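Local coordinates for NOL1/NOP2/sun family protein (Enterococcus faecium, PDB 3M4X) that probably transfers a methyl group from S-adenosylmethionine to a cytosine of ribosomal RNA, at residues N149-G154 with V367-L372; L81-Y86 with P384-A389; T135-I138 with R142-I145; G117-Q122 with V180-C185. One frame throughout, in Å; residues are numbered along the deposited sequence.

Interaction 1 (N149-G154 with V367-L372)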
loop_
_atom_site.group_PDB
_atom_site.type_symbol
_atom_site.label_atom_id
_atom_site.label_comp_id
_atom_site.label_asym_id
_atom_site.label_seq_id
_atom_site.Cartn_x
_atom_site.Cartn_y
_atom_site.Cartn_z
ATOM N N ASN A 149 -7.217 3.560 2.913
ATOM C CA ASN A 149 -6.197 2.760 3.604
ATOM C C ASN A 149 -4.885 3.529 3.823
ATOM O O ASN A 149 -4.244 3.387 4.860
ATOM C CB ASN A 149 -5.925 1.438 2.875
ATOM C CG ASN A 149 -6.944 0.349 3.214
ATOM O OD1 ASN A 149 -7.197 0.042 4.389
ATOM N ND2 ASN A 149 -7.510 -0.263 2.179
ATOM N N ILE A 150 -4.482 4.331 2.839
ATOM C CA ILE A 150 -3.273 5.161 2.956
ATOM C C ILE A 150 -3.427 6.113 4.156
ATOM O O ILE A 150 -2.570 6.194 5.030
ATOM C CB ILE A 150 -2.985 5.948 1.624
ATOM C CG1 ILE A 150 -1.950 5.228 0.763
ATOM C CG2 ILE A 150 -2.389 7.307 1.895
ATOM C CD1 ILE A 150 -2.265 3.811 0.444
ATOM N N GLU A 151 -4.555 6.803 4.204
ATOM C CA GLU A 151 -4.871 7.665 5.326
ATOM C C GLU A 151 -4.882 6.915 6.665
ATOM O O GLU A 151 -4.349 7.397 7.662
ATOM C CB GLU A 151 -6.222 8.328 5.077
ATOM C CG GLU A 151 -6.688 9.220 6.192
ATOM C CD GLU A 151 -8.108 9.663 5.984
ATOM O OE1 GLU A 151 -9.020 8.863 6.252
ATOM O OE2 GLU A 151 -8.316 10.809 5.543
ATOM N N ARG A 152 -5.471 5.726 6.688
ATOM C CA ARG A 152 -5.565 4.967 7.935
ATOM C C ARG A 152 -4.176 4.609 8.447
ATOM O O ARG A 152 -3.899 4.662 9.661
ATOM C CB ARG A 152 -6.434 3.718 7.755
ATOM C CG ARG A 152 -6.570 2.832 9.009
ATOM C CD ARG A 152 -7.587 1.682 8.787
ATOM N NE ARG A 152 -7.162 0.817 7.692
ATOM C CZ ARG A 152 -6.406 -0.273 7.842
ATOM N NH1 ARG A 152 -5.998 -0.656 9.053
ATOM N NH2 ARG A 152 -6.055 -0.981 6.775
ATOM N N TRP A 153 -3.312 4.288 7.491
ATOM C CA TRP A 153 -1.963 3.802 7.720
ATOM C C TRP A 153 -1.087 4.948 8.166
ATOM O O TRP A 153 0.026 4.733 8.640
ATOM C CB TRP A 153 -1.415 3.187 6.415
ATOM C CG TRP A 153 -0.224 2.272 6.571
ATOM C CD1 TRP A 153 1.007 2.423 5.995
ATOM C CD2 TRP A 153 -0.165 1.051 7.332
ATOM N NE1 TRP A 153 1.832 1.382 6.362
ATOM C CE2 TRP A 153 1.138 0.528 7.182
ATOM C CE3 TRP A 153 -1.083 0.358 8.134
ATOM C CZ2 TRP A 153 1.545 -0.656 7.800
ATOM C CZ3 TRP A 153 -0.669 -0.823 8.761
ATOM C CH2 TRP A 153 0.629 -1.314 8.585
ATOM N N GLY A 154 -1.589 6.172 8.008
ATOM C CA GLY A 154 -0.863 7.345 8.466
ATOM C C GLY A 154 0.212 7.859 7.522
ATOM O O GLY A 154 1.176 8.491 7.948
ATOM N N VAL A 367 -6.518 13.182 -9.051
ATOM C CA VAL A 367 -5.866 12.951 -7.774
ATOM C C VAL A 367 -6.893 12.845 -6.659
ATOM O O VAL A 367 -7.577 13.820 -6.341
ATOM C CB VAL A 367 -4.881 14.067 -7.442
ATOM C CG1 VAL A 367 -4.422 13.940 -6.013
ATOM C CG2 VAL A 367 -3.700 14.024 -8.389
ATOM N N VAL A 368 -6.991 11.646 -6.082
ATOM C CA VAL A 368 -7.922 11.334 -5.004
ATOM C C VAL A 368 -7.372 11.788 -3.654
ATOM O O VAL A 368 -8.121 12.088 -2.717
ATOM C CB VAL A 368 -8.178 9.819 -4.957
ATOM C CG1 VAL A 368 -9.256 9.485 -3.950
ATOM C CG2 VAL A 368 -8.567 9.322 -6.348
ATOM N N ARG A 369 -6.051 11.847 -3.560
ATOM C CA ARG A 369 -5.410 12.226 -2.315
ATOM C C ARG A 369 -4.102 12.939 -2.610
ATOM O O ARG A 369 -3.243 12.401 -3.302
ATOM C CB ARG A 369 -5.180 10.983 -1.452
ATOM C CG ARG A 369 -4.641 11.276 -0.071
ATOM C CD ARG A 369 -5.086 10.213 0.926
ATOM N NE ARG A 369 -5.497 10.882 2.139
ATOM C CZ ARG A 369 -6.723 10.855 2.633
ATOM N NH1 ARG A 369 -7.667 10.136 2.046
ATOM N NH2 ARG A 369 -6.979 11.527 3.741
ATOM N N THR A 370 -3.951 14.153 -2.083
ATOM C CA THR A 370 -2.796 14.986 -2.408
ATOM C C THR A 370 -1.922 15.262 -1.194
ATOM O O THR A 370 -1.925 16.369 -0.658
ATOM C CB THR A 370 -3.253 16.335 -3.019
ATOM O OG1 THR A 370 -4.059 16.088 -4.176
ATOM C CG2 THR A 370 -2.065 17.168 -3.427
ATOM N N GLY A 371 -1.170 14.258 -0.753
ATOM C CA GLY A 371 -0.314 14.425 0.411
ATOM C C GLY A 371 -1.065 14.252 1.726
ATOM O O GLY A 371 -1.895 13.353 1.872
ATOM N N LEU A 372 -0.772 15.109 2.694
ATOM C CA LEU A 372 -1.424 14.999 3.988
ATOM C C LEU A 372 -2.580 15.975 4.084
ATOM O O LEU A 372 -2.401 17.191 3.971
ATOM C CB LEU A 372 -0.434 15.222 5.139
ATOM C CG LEU A 372 -1.032 15.091 6.555
ATOM C CD1 LEU A 372 -1.515 13.656 6.832
ATOM C CD2 LEU A 372 -0.049 15.564 7.645
#

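Interaction 2 (L81-Y86 with P384-A389)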
loop_
_atom_site.group_PDB
_atom_site.type_symbol
_atom_site.label_atom_id
_atom_site.label_comp_id
_atom_site.label_asym_id
_atom_site.label_seq_id
_atom_site.Cartn_x
_atom_site.Cartn_y
_atom_site.Cartn_z
ATOM N N LEU A 81 -6.847 -1.507 16.959
ATOM C CA LEU A 81 -5.552 -1.632 16.279
ATOM C C LEU A 81 -5.743 -1.498 14.766
ATOM O O LEU A 81 -4.911 -0.925 14.066
ATOM C CB LEU A 81 -4.850 -2.952 16.608
ATOM C CG LEU A 81 -4.369 -3.188 18.042
ATOM C CD1 LEU A 81 -3.869 -4.633 18.222
ATOM C CD2 LEU A 81 -3.300 -2.200 18.468
ATOM N N HIS A 82 -6.842 -2.040 14.263
ATOM C CA HIS A 82 -7.128 -1.914 12.853
ATOM C C HIS A 82 -7.625 -0.529 12.478
ATOM O O HIS A 82 -7.165 0.032 11.490
ATOM C CB HIS A 82 -8.144 -2.953 12.370
ATOM C CG HIS A 82 -8.570 -2.736 10.951
ATOM N ND1 HIS A 82 -9.609 -1.895 10.606
ATOM C CD2 HIS A 82 -8.058 -3.198 9.786
ATOM C CE1 HIS A 82 -9.733 -1.868 9.291
ATOM N NE2 HIS A 82 -8.803 -2.652 8.770
ATOM N N GLN A 83 -8.582 -0.002 13.242
ATOM C CA GLN A 83 -9.133 1.334 12.985
ATOM C C GLN A 83 -8.044 2.404 12.903
ATOM O O GLN A 83 -8.077 3.267 12.028
ATOM C CB GLN A 83 -10.164 1.719 14.057
ATOM C CG GLN A 83 -10.580 3.202 14.062
ATOM C CD GLN A 83 -9.735 4.062 15.009
ATOM O OE1 GLN A 83 -9.411 3.636 16.124
ATOM N NE2 GLN A 83 -9.378 5.282 14.565
ATOM N N ALA A 84 -7.074 2.328 13.806
ATOM C CA ALA A 84 -6.033 3.349 13.909
ATOM C C ALA A 84 -4.835 3.082 13.022
ATOM O O ALA A 84 -3.834 3.785 13.130
ATOM C CB ALA A 84 -5.571 3.496 15.349
ATOM N N GLY A 85 -4.922 2.045 12.190
ATOM C CA GLY A 85 -3.868 1.735 11.236
ATOM C C GLY A 85 -2.648 1.011 11.776
ATOM O O GLY A 85 -1.569 1.117 11.200
ATOM N N TYR A 86 -2.814 0.270 12.868
ATOM C CA TYR A 86 -1.692 -0.442 13.473
ATOM C C TYR A 86 -1.543 -1.828 12.866
ATOM O O TYR A 86 -0.595 -2.548 13.154
ATOM C CB TYR A 86 -1.850 -0.522 15.007
ATOM C CG TYR A 86 -1.330 0.722 15.713
ATOM C CD1 TYR A 86 -1.868 1.969 15.447
ATOM C CD2 TYR A 86 -0.279 0.640 16.621
ATOM C CE1 TYR A 86 -1.370 3.129 16.088
ATOM C CE2 TYR A 86 0.215 1.765 17.265
ATOM C CZ TYR A 86 -0.333 3.006 16.995
ATOM O OH TYR A 86 0.168 4.108 17.635
ATOM N N PRO A 384 -9.288 20.359 12.244
ATOM C CA PRO A 384 -8.211 19.408 11.972
ATOM C C PRO A 384 -8.822 18.097 11.470
ATOM O O PRO A 384 -9.979 17.790 11.785
ATOM C CB PRO A 384 -7.572 19.183 13.352
ATOM C CG PRO A 384 -8.271 20.123 14.293
ATOM C CD PRO A 384 -9.562 20.497 13.683
ATOM N N SER A 385 -8.051 17.322 10.716
ATOM C CA SER A 385 -8.589 16.131 10.068
ATOM C C SER A 385 -8.237 14.825 10.772
ATOM O O SER A 385 -7.300 14.747 11.573
ATOM C CB SER A 385 -8.061 16.041 8.646
ATOM O OG SER A 385 -6.663 15.822 8.699
ATOM N N TYR A 386 -9.002 13.795 10.423
ATOM C CA TYR A 386 -8.739 12.424 10.813
ATOM C C TYR A 386 -7.351 12.022 10.331
ATOM O O TYR A 386 -6.584 11.400 11.066
ATOM C CB TYR A 386 -9.804 11.543 10.178
ATOM C CG TYR A 386 -9.821 10.090 10.617
ATOM C CD1 TYR A 386 -9.990 9.747 11.948
ATOM C CD2 TYR A 386 -9.731 9.066 9.688
ATOM C CE1 TYR A 386 -10.034 8.428 12.348
ATOM C CE2 TYR A 386 -9.781 7.740 10.080
ATOM C CZ TYR A 386 -9.932 7.428 11.413
ATOM O OH TYR A 386 -9.980 6.111 11.818
ATOM N N ALA A 387 -7.013 12.401 9.104
ATOM C CA ALA A 387 -5.717 12.046 8.531
ATOM C C ALA A 387 -4.576 12.546 9.409
ATOM O O ALA A 387 -3.613 11.816 9.674
ATOM C CB ALA A 387 -5.583 12.585 7.099
ATOM N N LEU A 388 -4.676 13.800 9.845
ATOM C CA LEU A 388 -3.629 14.421 10.642
ATOM C C LEU A 388 -3.481 13.690 11.979
ATOM O O LEU A 388 -2.368 13.347 12.399
ATOM C CB LEU A 388 -3.940 15.914 10.856
ATOM C CG LEU A 388 -3.010 16.689 11.793
ATOM C CD1 LEU A 388 -1.566 16.507 11.407
ATOM C CD2 LEU A 388 -3.370 18.161 11.811
ATOM N N ALA A 389 -4.607 13.440 12.638
ATOM C CA ALA A 389 -4.608 12.628 13.851
ATOM C C ALA A 389 -3.826 11.326 13.665
ATOM O O ALA A 389 -2.949 11.003 14.465
ATOM C CB ALA A 389 -6.044 12.329 14.305
HETATM O O HOH W 1 -9.934 3.997 10.166
#

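Interaction 3 (T135-I138 with R142-I145)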
loop_
_atom_site.group_PDB
_atom_site.type_symbol
_atom_site.label_atom_id
_atom_site.label_comp_id
_atom_site.label_asym_id
_atom_site.label_seq_id
_atom_site.Cartn_x
_atom_site.Cartn_y
_atom_site.Cartn_z
ATOM N N THR A 135 0.677 6.437 -5.784
ATOM C CA THR A 135 -0.026 5.174 -5.727
ATOM C C THR A 135 -1.209 5.305 -6.645
ATOM O O THR A 135 -2.114 6.094 -6.400
ATOM C CB THR A 135 -0.557 4.892 -4.320
ATOM O OG1 THR A 135 0.421 5.270 -3.352
ATOM C CG2 THR A 135 -0.834 3.444 -4.172
ATOM N N ASN A 136 -1.187 4.537 -7.719
ATOM C CA ASN A 136 -2.207 4.644 -8.731
ATOM C C ASN A 136 -3.122 3.419 -8.758
ATOM O O ASN A 136 -2.664 2.287 -8.641
ATOM C CB ASN A 136 -1.545 4.836 -10.094
ATOM C CG ASN A 136 -2.553 4.829 -11.230
ATOM O OD1 ASN A 136 -3.250 5.818 -11.464
ATOM N ND2 ASN A 136 -2.645 3.707 -11.932
ATOM N N GLU A 137 -4.418 3.662 -8.909
ATOM C CA GLU A 137 -5.394 2.596 -9.100
ATOM C C GLU A 137 -6.307 2.997 -10.256
ATOM O O GLU A 137 -6.737 4.148 -10.338
ATOM C CB GLU A 137 -6.204 2.383 -7.824
ATOM C CG GLU A 137 -7.389 1.463 -7.993
ATOM C CD GLU A 137 -7.011 0.095 -8.544
ATOM O OE1 GLU A 137 -5.870 -0.367 -8.305
ATOM O OE2 GLU A 137 -7.867 -0.524 -9.215
ATOM N N ILE A 138 -6.602 2.055 -11.150
ATOM C CA ILE A 138 -7.349 2.391 -12.357
ATOM C C ILE A 138 -8.855 2.433 -12.109
ATOM O O ILE A 138 -9.564 3.217 -12.733
ATOM C CB ILE A 138 -6.993 1.461 -13.556
ATOM C CG1 ILE A 138 -7.495 2.056 -14.879
ATOM C CG2 ILE A 138 -7.549 0.068 -13.340
ATOM C CD1 ILE A 138 -7.036 1.291 -16.152
ATOM N N ARG A 142 -12.073 1.424 -6.442
ATOM C CA ARG A 142 -10.975 0.843 -5.693
ATOM C C ARG A 142 -9.995 1.925 -5.233
ATOM O O ARG A 142 -9.380 1.803 -4.181
ATOM C CB ARG A 142 -10.282 -0.249 -6.517
ATOM C CG ARG A 142 -11.144 -1.506 -6.659
ATOM C CD ARG A 142 -10.496 -2.572 -7.526
ATOM N NE ARG A 142 -11.469 -3.593 -7.903
ATOM C CZ ARG A 142 -11.306 -4.465 -8.900
ATOM N NH1 ARG A 142 -10.199 -4.446 -9.637
ATOM N NH2 ARG A 142 -12.257 -5.354 -9.165
ATOM N N ALA A 143 -9.862 2.986 -6.019
ATOM C CA ALA A 143 -8.959 4.066 -5.650
ATOM C C ALA A 143 -9.409 4.693 -4.327
ATOM O O ALA A 143 -8.580 5.057 -3.482
ATOM C CB ALA A 143 -8.882 5.111 -6.759
ATOM N N LYS A 144 -10.726 4.791 -4.153
ATOM C CA LYS A 144 -11.311 5.352 -2.940
ATOM C C LYS A 144 -10.892 4.524 -1.727
ATOM O O LYS A 144 -10.494 5.071 -0.689
ATOM C CB LYS A 144 -12.838 5.398 -3.066
ATOM C CG LYS A 144 -13.568 6.171 -1.971
ATOM C CD LYS A 144 -13.502 7.680 -2.191
ATOM C CE LYS A 144 -14.417 8.423 -1.209
ATOM N NZ LYS A 144 -14.416 9.913 -1.380
ATOM N N ILE A 145 -10.982 3.203 -1.883
ATOM C CA ILE A 145 -10.579 2.235 -0.874
ATOM C C ILE A 145 -9.098 2.381 -0.601
ATOM O O ILE A 145 -8.664 2.413 0.547
ATOM C CB ILE A 145 -10.844 0.789 -1.349
ATOM C CG1 ILE A 145 -12.300 0.629 -1.777
ATOM C CG2 ILE A 145 -10.508 -0.231 -0.256
ATOM C CD1 ILE A 145 -13.275 0.990 -0.693
HETATM O O HOH W 2 -7.641 -2.929 -9.629
#

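Interaction 4 (G117-Q122 with V180-C185)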
loop_
_atom_site.group_PDB
_atom_site.type_symbol
_atom_site.label_atom_id
_atom_site.label_comp_id
_atom_site.label_asym_id
_atom_site.label_seq_id
_atom_site.Cartn_x
_atom_site.Cartn_y
_atom_site.Cartn_z
ATOM N N GLY A 117 -4.002 -1.950 -1.535
ATOM C CA GLY A 117 -2.998 -1.085 -0.935
ATOM C C GLY A 117 -1.989 -1.859 -0.096
ATOM O O GLY A 117 -1.219 -1.271 0.656
ATOM N N GLY A 118 -1.995 -3.181 -0.228
ATOM C CA GLY A 118 -1.049 -4.026 0.480
ATOM C C GLY A 118 0.397 -3.621 0.243
ATOM O O GLY A 118 1.173 -3.469 1.182
ATOM N N LYS A 119 0.776 -3.429 -1.014
ATOM C CA LYS A 119 2.164 -3.076 -1.305
ATOM C C LYS A 119 2.508 -1.601 -1.058
ATOM O O LYS A 119 3.605 -1.301 -0.588
ATOM C CB LYS A 119 2.553 -3.519 -2.721
ATOM C CG LYS A 119 2.383 -5.022 -2.951
ATOM C CD LYS A 119 0.907 -5.387 -3.100
ATOM C CE LYS A 119 0.641 -6.889 -2.975
ATOM N NZ LYS A 119 0.989 -7.637 -4.214
ATOM N N SER A 120 1.582 -0.680 -1.344
ATOM C CA SER A 120 1.897 0.737 -1.204
ATOM C C SER A 120 2.206 0.950 0.244
ATOM O O SER A 120 3.052 1.753 0.625
ATOM C CB SER A 120 0.705 1.625 -1.566
ATOM O OG SER A 120 0.106 1.214 -2.767
ATOM N N THR A 121 1.484 0.197 1.048
ATOM C CA THR A 121 1.478 0.367 2.476
ATOM C C THR A 121 2.802 -0.156 3.048
ATOM O O THR A 121 3.373 0.451 3.946
ATOM C CB THR A 121 0.188 -0.298 3.033
ATOM O OG1 THR A 121 -0.665 0.703 3.615
ATOM C CG2 THR A 121 0.491 -1.401 3.993
ATOM N N GLN A 122 3.349 -1.232 2.480
ATOM C CA GLN A 122 4.695 -1.624 2.904
ATOM C C GLN A 122 5.794 -0.689 2.369
ATOM O O GLN A 122 6.818 -0.479 3.030
ATOM C CB GLN A 122 5.016 -3.135 2.707
ATOM C CG GLN A 122 4.725 -3.727 1.367
ATOM C CD GLN A 122 4.581 -5.272 1.383
ATOM O OE1 GLN A 122 3.823 -5.829 0.575
ATOM N NE2 GLN A 122 5.326 -5.962 2.277
ATOM N N VAL A 180 6.772 -0.268 -8.825
ATOM C CA VAL A 180 6.250 -1.578 -8.540
ATOM C C VAL A 180 5.029 -1.813 -9.407
ATOM O O VAL A 180 4.052 -1.054 -9.365
ATOM C CB VAL A 180 5.856 -1.715 -7.066
ATOM C CG1 VAL A 180 5.174 -3.045 -6.820
ATOM C CG2 VAL A 180 7.077 -1.544 -6.182
ATOM N N VAL A 181 5.103 -2.876 -10.195
ATOM C CA VAL A 181 4.024 -3.297 -11.064
ATOM C C VAL A 181 3.534 -4.678 -10.627
ATOM O O VAL A 181 4.117 -5.704 -10.984
ATOM C CB VAL A 181 4.506 -3.389 -12.522
ATOM C CG1 VAL A 181 3.344 -3.768 -13.449
ATOM C CG2 VAL A 181 5.137 -2.076 -12.953
ATOM N N ASP A 182 2.476 -4.690 -9.831
ATOM C CA ASP A 182 1.806 -5.927 -9.458
ATOM C C ASP A 182 0.709 -6.105 -10.501
ATOM O O ASP A 182 -0.400 -5.623 -10.350
ATOM C CB ASP A 182 1.256 -5.781 -8.040
ATOM C CG ASP A 182 0.391 -6.949 -7.605
ATOM O OD1 ASP A 182 0.714 -8.122 -7.906
ATOM O OD2 ASP A 182 -0.623 -6.669 -6.936
ATOM N N ALA A 183 1.054 -6.775 -11.593
ATOM C CA ALA A 183 0.246 -6.756 -12.806
ATOM C C ALA A 183 -1.018 -7.581 -12.723
ATOM O O ALA A 183 -1.015 -8.670 -12.152
ATOM C CB ALA A 183 1.077 -7.212 -13.990
ATOM N N PRO A 184 -2.105 -7.072 -13.316
ATOM C CA PRO A 184 -3.281 -7.933 -13.461
ATOM C C PRO A 184 -2.805 -9.177 -14.167
ATOM O O PRO A 184 -2.011 -9.076 -15.115
ATOM C CB PRO A 184 -4.204 -7.134 -14.396
ATOM C CG PRO A 184 -3.697 -5.716 -14.345
ATOM C CD PRO A 184 -2.223 -5.818 -14.076
ATOM N N CYS A 185 -3.251 -10.337 -13.707
ATOM C CA CYS A 185 -2.748 -11.599 -14.242
ATOM C C CYS A 185 -3.838 -12.676 -14.183
ATOM O O CYS A 185 -4.948 -12.405 -13.723
ATOM C CB CYS A 185 -1.499 -12.010 -13.462
ATOM S SG CYS A 185 -1.610 -11.706 -11.677
#

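Interaction 1 (N149-G154 with V367-L372)
Glu151, near the C-terminal end of helix 140-153, meets Arg369 on strand 367-370, and through this pair a helix of the Rossmann-like methyltransferase fold is fastened to a strand from the C-terminal part of the chain. That strand runs antiparallel to strand 158-161 and extends the methyltransferase sheet. A classic beta bulge interrupts the pairing, with Val368 and Arg369 both facing Val160.

The close-packed part is the guanidinium of Arg369. Glu151 covers one of its faces with aliphatic atoms, CB lying 3.5 Å above the plane and over its centre. The chain of Glu151 starts with CG anti to the backbone N (chi1 178°) and runs on extended, which carries the carboxylate past that face to the NH2 side. There OE2 of Glu151 forms a salt bridge with NH2 of Arg369; the modelled 2.4 Å is too short to trust in detail. The two planar groups stand 77° apart, so a single oxygen and a single nitrogen meet instead of a paired, coplanar fork. NH1 of Arg369 has a second partner in Ser147 OG, while Ala387 touches both residues of the pair.

Glu151 itself is partly exposed, as is Arg152 beside it, whereas Arg369 and Ile150 are buried. Packing is nevertheless looser beside the arginine stem, where CG2 of Ile150 comes no nearer to CD of Arg369 than 4.1 Å.

Interaction 2 (L81-Y86 with P384-A389)
Gln83 and Tyr386 carry this contact almost alone, and they do so with polar atoms at the ends of long side chains. The direct hydrogen bond runs from NE2 of Gln83 to OH of Tyr386, 2.9 Å long and nearly straight at 172°. The hydroxyl lies close to the amide plane, so the N-H is used along its natural direction, although the amide and the phenol ring are turned 38° from each other. NE2 approaches the ring at its edge. A bend at chi2 of Gln83 (-92°) swings the amide round to the tyrosine.

A water adds a second path. It donates to the backbone O of Gln83 at 2.7 Å and also hydrogen-bonds to OH of Tyr386, in the plane of the ring, so the buried hydroxyl is held by both the amide and the solvent molecule. The Gln83 amide is used further: NE2 also donates to Val435 O, and OE1 accepts from Trp408 NE1.

Packing is supplied by neighbours, Phe449 meeting the Tyr386 ring at a steep angle and Glu151 touching it from helix 140-153.

Local capping fixes both backbones. Ser385 OG accepts from Leu388 N at the start of one helix; the other ends in a Schellman motif with Gly85 as C-prime residue. Two helix ends bridged by side chains and one water make an interdomain joint between the N-terminal region and the C-terminal, PUA-containing part.

Interaction 3 (T135-I138 with R142-I145)
A beta-alpha-beta unit, formed by strand 132-136, helix 140-153 and strand 158-161, turns its first corner here, and Glu137, directly after the strand, packs against the first turn of the helix. Its CB meets CB of Ala143 at 4.0 Å, and its CG lies 3.5 Å from the backbone N of the same alanine. The chain then bends at chi2 (56°), which turns the carboxylate over the start of the Arg142 side chain, crossing it at a slant and leaving OE2 of Glu137 3.6 Å from CB of Arg142.

The charged ends do not touch: OE2 of Glu137 and NH1 of Arg142 are 4.6 Å apart. A water spans the interval, donating to OE2 of Glu137 and accepting from NH1 of Arg142 at 3.0 Å in the guanidinium plane. The carboxylate's strongest partner is Ala115 N, which donates to OE1; OE2 also accepts from Phe139 N. Its position is thus tied both to the loop after strand 108-111 and to the residue just before the helix.

An acidic residue following the second strand is a recurring feature of class I methyltransferases, where it commonly holds the ribose hydroxyls of S-adenosylmethionine; Glu137 probably occupies the corresponding place, by analogy with that fold.

Interaction 4 (G117-Q122 with V180-C185)
Lys119 and Asp182 approach each other at about a right angle, the lysine reaching from the first turn of its helix and the aspartate from strand 176-182. The ammonium does not come in beyond one oxygen in line with a C-O bond. It lies over the face of the carboxylate instead, so that NZ of Lys119 is 3.3 Å from OD2 of Asp182, 3.5 Å from its CG and 3.7 Å from its OD1. This is a salt bridge whose hydrogen bond is weak, consistent with an approach through charge more than through a directed N-H. Bends at chi2 (75°) and chi4 (-78°) of the lysine fold its chain and turn the ammonium to the aspartate, whose CG is anti to the backbone N (chi1 173°).

Both residues lie at what is probably the catalytic end of a Rossmann-like domain. Gly117 is the N-cap of helix 118-127, which follows the glycine-rich loop after strand 108-111, the usual cofactor loop of class I methyltransferases. Strand 176-182 is a parallel neighbour of strand 108-111 in the sheet and leads into an Asp-Ala-Pro-Cys sequence, a hallmark of RNA cytosine-5 methyltransferases. Cys185 of that sequence, poorly ordered and so uncertain in its side-chain position, touches Cys235, a pairing consistent with the two cysteines of the family's active site.

Asp182 has a second, weak partner for OD1 in Ser233 OG on strand 228-234. Val180 directs its CB to the helix but only approaches it, CG1 of Val180 lying 4.9 Å from CB of Lys119; both residues rest on Val97 of helix 95-101.

Interactions 1, 2 and 3 are buried, whereas interaction 4 lies at the surface beside the presumed cofactor pocket. Interactions 1 and 3 use opposite ends of helix 140-153: near its start a carboxylate is held by backbone N-H groups and a water, and near its finish another pairs directly with an arginine. Interaction 2, uncharged and partly water-mediated, joins domains more than it braces the sheet; it touches interaction 1 through Arg152 NH1 and His82 O. Interaction 4 rests on a weaker ion pair between neighbouring parts of the methyltransferase domain, and a weak bond from Trp153 NE1 to Thr121 O links its helix to interaction 1.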